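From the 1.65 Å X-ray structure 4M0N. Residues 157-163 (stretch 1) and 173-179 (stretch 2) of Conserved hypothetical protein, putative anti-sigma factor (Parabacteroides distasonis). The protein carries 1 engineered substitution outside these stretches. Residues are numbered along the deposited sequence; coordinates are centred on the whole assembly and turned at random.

Stretch 1 157-163: QGGLYFN
Stretch 2 173-179: DLERMYN

How do the two backbones lie against each other? A strand runs through Gly159 to Phe162, and residues 173-178 form the last part of a helix that begins earlier in the chain; their axes run antiparallel, at 176°, and approach to 10.9 Å. Gly158 CA lies 8.6 Å from Met177 CA, and Leu160 CA lies 8.4 Å from Asp173 CA, which sets the register. Gly158 enters with phi/psi of 83/18, a positive phi that favours glycine, and Gly159 (-88/158) leads into the extended run of Leu160 (-118/140), Tyr161 (-135/122) and Phe162 (-122/130). The helix keeps phi/psi near -60/-45 from Asp173 to Met177, with Met177 N hydrogen-bonded to Asp173 O at 2.9 Å and Tyr178 N to Leu174 O at 2.9 Å. Tyr178 relaxes to -97/-1, and Asn179 leaves the helix at 49/56.

Which side chain makes the largest contribution? Leu160 does: its CA-to-CB bond points toward the helix, and with chi1 m and chi2 t its two methyls both reach the helix side chains. Leu160 CD2 packs 3.4 Å from Met177 CE, while Leu160 CD1 lies 3.6 Å from Leu174 CD2 and 3.9 Å from Tyr178 OH. A branched aliphatic residue suits this buried site because it can fill the space between several helix side chains. Tyr178, with chi1 m, offers its ring edge to Leu160 CD1.

How does the helix reach the strand? Met177 points toward it and, with chi1 t, chi2 t and chi3 m, extends its flexible thioether so that Met177 CE also comes within 3.7 Å of Gly159 O. Leu174 starts sideways, but its m,t rotamer brings CD2 nearer the strand, where it meets Leu160 and, more loosely, Phe162, with Leu174 CD2 4.4 Å from Phe162 CZ. No hydrogen bond crosses between the stretches; the contact is chiefly apolar packing, burying 271 Å² in all.

What happens where Phe162 meets the start of the helical stretch? Phe162 points toward the helix with chi1 m and chi2 -54°, while the intervening Tyr161 points away, in keeping with strand alternation. The edge of the phenyl ring faces Asp173, with Phe162 CE1 3.7 Å from Asp173 OD2, so the carboxylate oxygen lies near the ring plane rather than over its face. Asp173, chi1 m, is held from its own stretch: Arg176 NH2 donates to Asp173 OD1 at 3.0 Å in a salt bridge, and both carboxylate oxygens have hydrogen bonds elsewhere in the structure.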

# COMPACT_ATOMS: atom_id res chain seq x y z
N GLN A 157 4.24 -11.23 -3.51
CA GLN A 157 4.35 -12.41 -4.40
C GLN A 157 3.66 -12.17 -5.74
O GLN A 157 3.43 -13.13 -6.48
CB GLN A 157 3.73 -13.65 -3.73
CG GLN A 157 4.39 -14.09 -2.43
CD GLN A 157 3.87 -13.36 -1.19
OE1 GLN A 157 2.70 -12.98 -1.13
NE2 GLN A 157 4.74 -13.17 -0.21
N GLY A 158 3.35 -10.91 -6.04
CA GLY A 158 2.69 -10.53 -7.28
C GLY A 158 1.18 -10.67 -7.28
O GLY A 158 0.55 -10.69 -8.33
N GLY A 159 0.59 -10.77 -6.10
CA GLY A 159 -0.85 -10.78 -5.98
C GLY A 159 -1.47 -9.39 -5.87
O GLY A 159 -0.81 -8.40 -5.53
N LEU A 160 -2.74 -9.34 -6.21
CA LEU A 160 -3.63 -8.23 -5.95
C LEU A 160 -4.73 -8.72 -5.05
O LEU A 160 -5.20 -9.84 -5.19
CB LEU A 160 -4.26 -7.72 -7.25
CG LEU A 160 -3.30 -7.10 -8.25
CD1 LEU A 160 -3.96 -6.94 -9.62
CD2 LEU A 160 -2.79 -5.75 -7.75
N TYR A 161 -5.12 -7.90 -4.08
CA TYR A 161 -6.23 -8.24 -3.21
C TYR A 161 -7.13 -7.03 -3.07
O TYR A 161 -6.68 -5.95 -2.64
CB TYR A 161 -5.68 -8.64 -1.84
CG TYR A 161 -6.74 -8.82 -0.77
CD1 TYR A 161 -7.84 -9.66 -0.97
CD2 TYR A 161 -6.65 -8.15 0.43
CE1 TYR A 161 -8.80 -9.82 0.02
CE2 TYR A 161 -7.60 -8.31 1.42
CZ TYR A 161 -8.66 -9.15 1.22
OH TYR A 161 -9.61 -9.31 2.20
N PHE A 162 -8.40 -7.21 -3.44
CA PHE A 162 -9.38 -6.14 -3.32
C PHE A 162 -10.50 -6.65 -2.45
O PHE A 162 -11.00 -7.74 -2.63
CB PHE A 162 -9.90 -5.70 -4.69
CG PHE A 162 -8.81 -5.35 -5.67
CD1 PHE A 162 -7.83 -4.42 -5.34
CD2 PHE A 162 -8.75 -5.96 -6.91
CE1 PHE A 162 -6.82 -4.09 -6.24
CE2 PHE A 162 -7.75 -5.63 -7.81
CZ PHE A 162 -6.78 -4.70 -7.48
N ASN A 163 -10.85 -5.85 -1.45
CA ASN A 163 -11.95 -6.17 -0.58
C ASN A 163 -12.75 -4.90 -0.41
O ASN A 163 -12.40 -4.05 0.37
CB ASN A 163 -11.45 -6.70 0.75
CG ASN A 163 -12.58 -7.06 1.71
OD1 ASN A 163 -13.72 -7.30 1.30
ND2 ASN A 163 -12.26 -7.10 2.99
N ASP A 173 -3.43 1.10 -8.12
CA ASP A 173 -2.66 -0.13 -7.91
C ASP A 173 -2.26 -0.77 -9.22
O ASP A 173 -1.12 -1.25 -9.39
CB ASP A 173 -3.44 -1.18 -7.12
CG ASP A 173 -3.64 -0.81 -5.67
OD1 ASP A 173 -2.97 0.11 -5.17
OD2 ASP A 173 -4.45 -1.50 -5.02
N LEU A 174 -3.21 -0.82 -10.16
CA LEU A 174 -2.91 -1.42 -11.46
C LEU A 174 -1.88 -0.63 -12.24
O LEU A 174 -0.91 -1.21 -12.78
CB LEU A 174 -4.18 -1.59 -12.29
CG LEU A 174 -5.30 -2.48 -11.72
CD1 LEU A 174 -6.44 -2.58 -12.73
CD2 LEU A 174 -4.83 -3.86 -11.32
N GLU A 175 -2.04 0.68 -12.27
CA GLU A 175 -1.06 1.52 -12.95
C GLU A 175 0.34 1.31 -12.42
O GLU A 175 1.32 1.19 -13.17
CB GLU A 175 -1.40 3.01 -12.82
CG GLU A 175 -2.65 3.45 -13.53
CD GLU A 175 -2.81 4.95 -13.44
OE1 GLU A 175 -3.06 5.45 -12.31
OE2 GLU A 175 -2.70 5.61 -14.49
N ARG A 176 0.46 1.25 -11.10
CA ARG A 176 1.75 1.06 -10.47
C ARG A 176 2.35 -0.34 -10.67
O ARG A 176 3.55 -0.49 -10.90
CB ARG A 176 1.63 1.36 -8.98
CG ARG A 176 1.45 2.83 -8.73
CD ARG A 176 1.58 3.14 -7.24
NE ARG A 176 0.46 2.61 -6.49
CZ ARG A 176 -0.56 3.33 -6.00
NH1 ARG A 176 -0.63 4.63 -6.17
NH2 ARG A 176 -1.55 2.71 -5.35
N MET A 177 1.50 -1.36 -10.58
CA MET A 177 1.94 -2.74 -10.76
C MET A 177 2.42 -3.02 -12.16
O MET A 177 3.46 -3.65 -12.33
CB MET A 177 0.82 -3.74 -10.45
CG MET A 177 1.21 -5.19 -10.74
SD MET A 177 0.10 -6.37 -9.94
CE MET A 177 0.52 -6.28 -8.19
N TYR A 178 1.61 -2.61 -13.14
CA TYR A 178 1.82 -2.96 -14.53
C TYR A 178 2.55 -1.90 -15.34
O TYR A 178 2.85 -2.12 -16.52
CB TYR A 178 0.49 -3.34 -15.17
CG TYR A 178 -0.12 -4.57 -14.52
CD1 TYR A 178 0.34 -5.84 -14.81
CD2 TYR A 178 -1.14 -4.45 -13.59
CE1 TYR A 178 -0.21 -6.96 -14.20
CE2 TYR A 178 -1.70 -5.56 -12.99
CZ TYR A 178 -1.24 -6.83 -13.31
OH TYR A 178 -1.80 -7.95 -12.71
N ASN A 179 2.88 -0.77 -14.70
CA ASN A 179 3.50 0.36 -15.37
C ASN A 179 2.77 0.75 -16.65
O ASN A 179 3.35 0.81 -17.77
CB ASN A 179 4.97 0.09 -15.63
CG ASN A 179 5.69 1.32 -16.11
OD1 ASN A 179 5.28 2.45 -15.81
ND2 ASN A 179 6.74 1.13 -16.87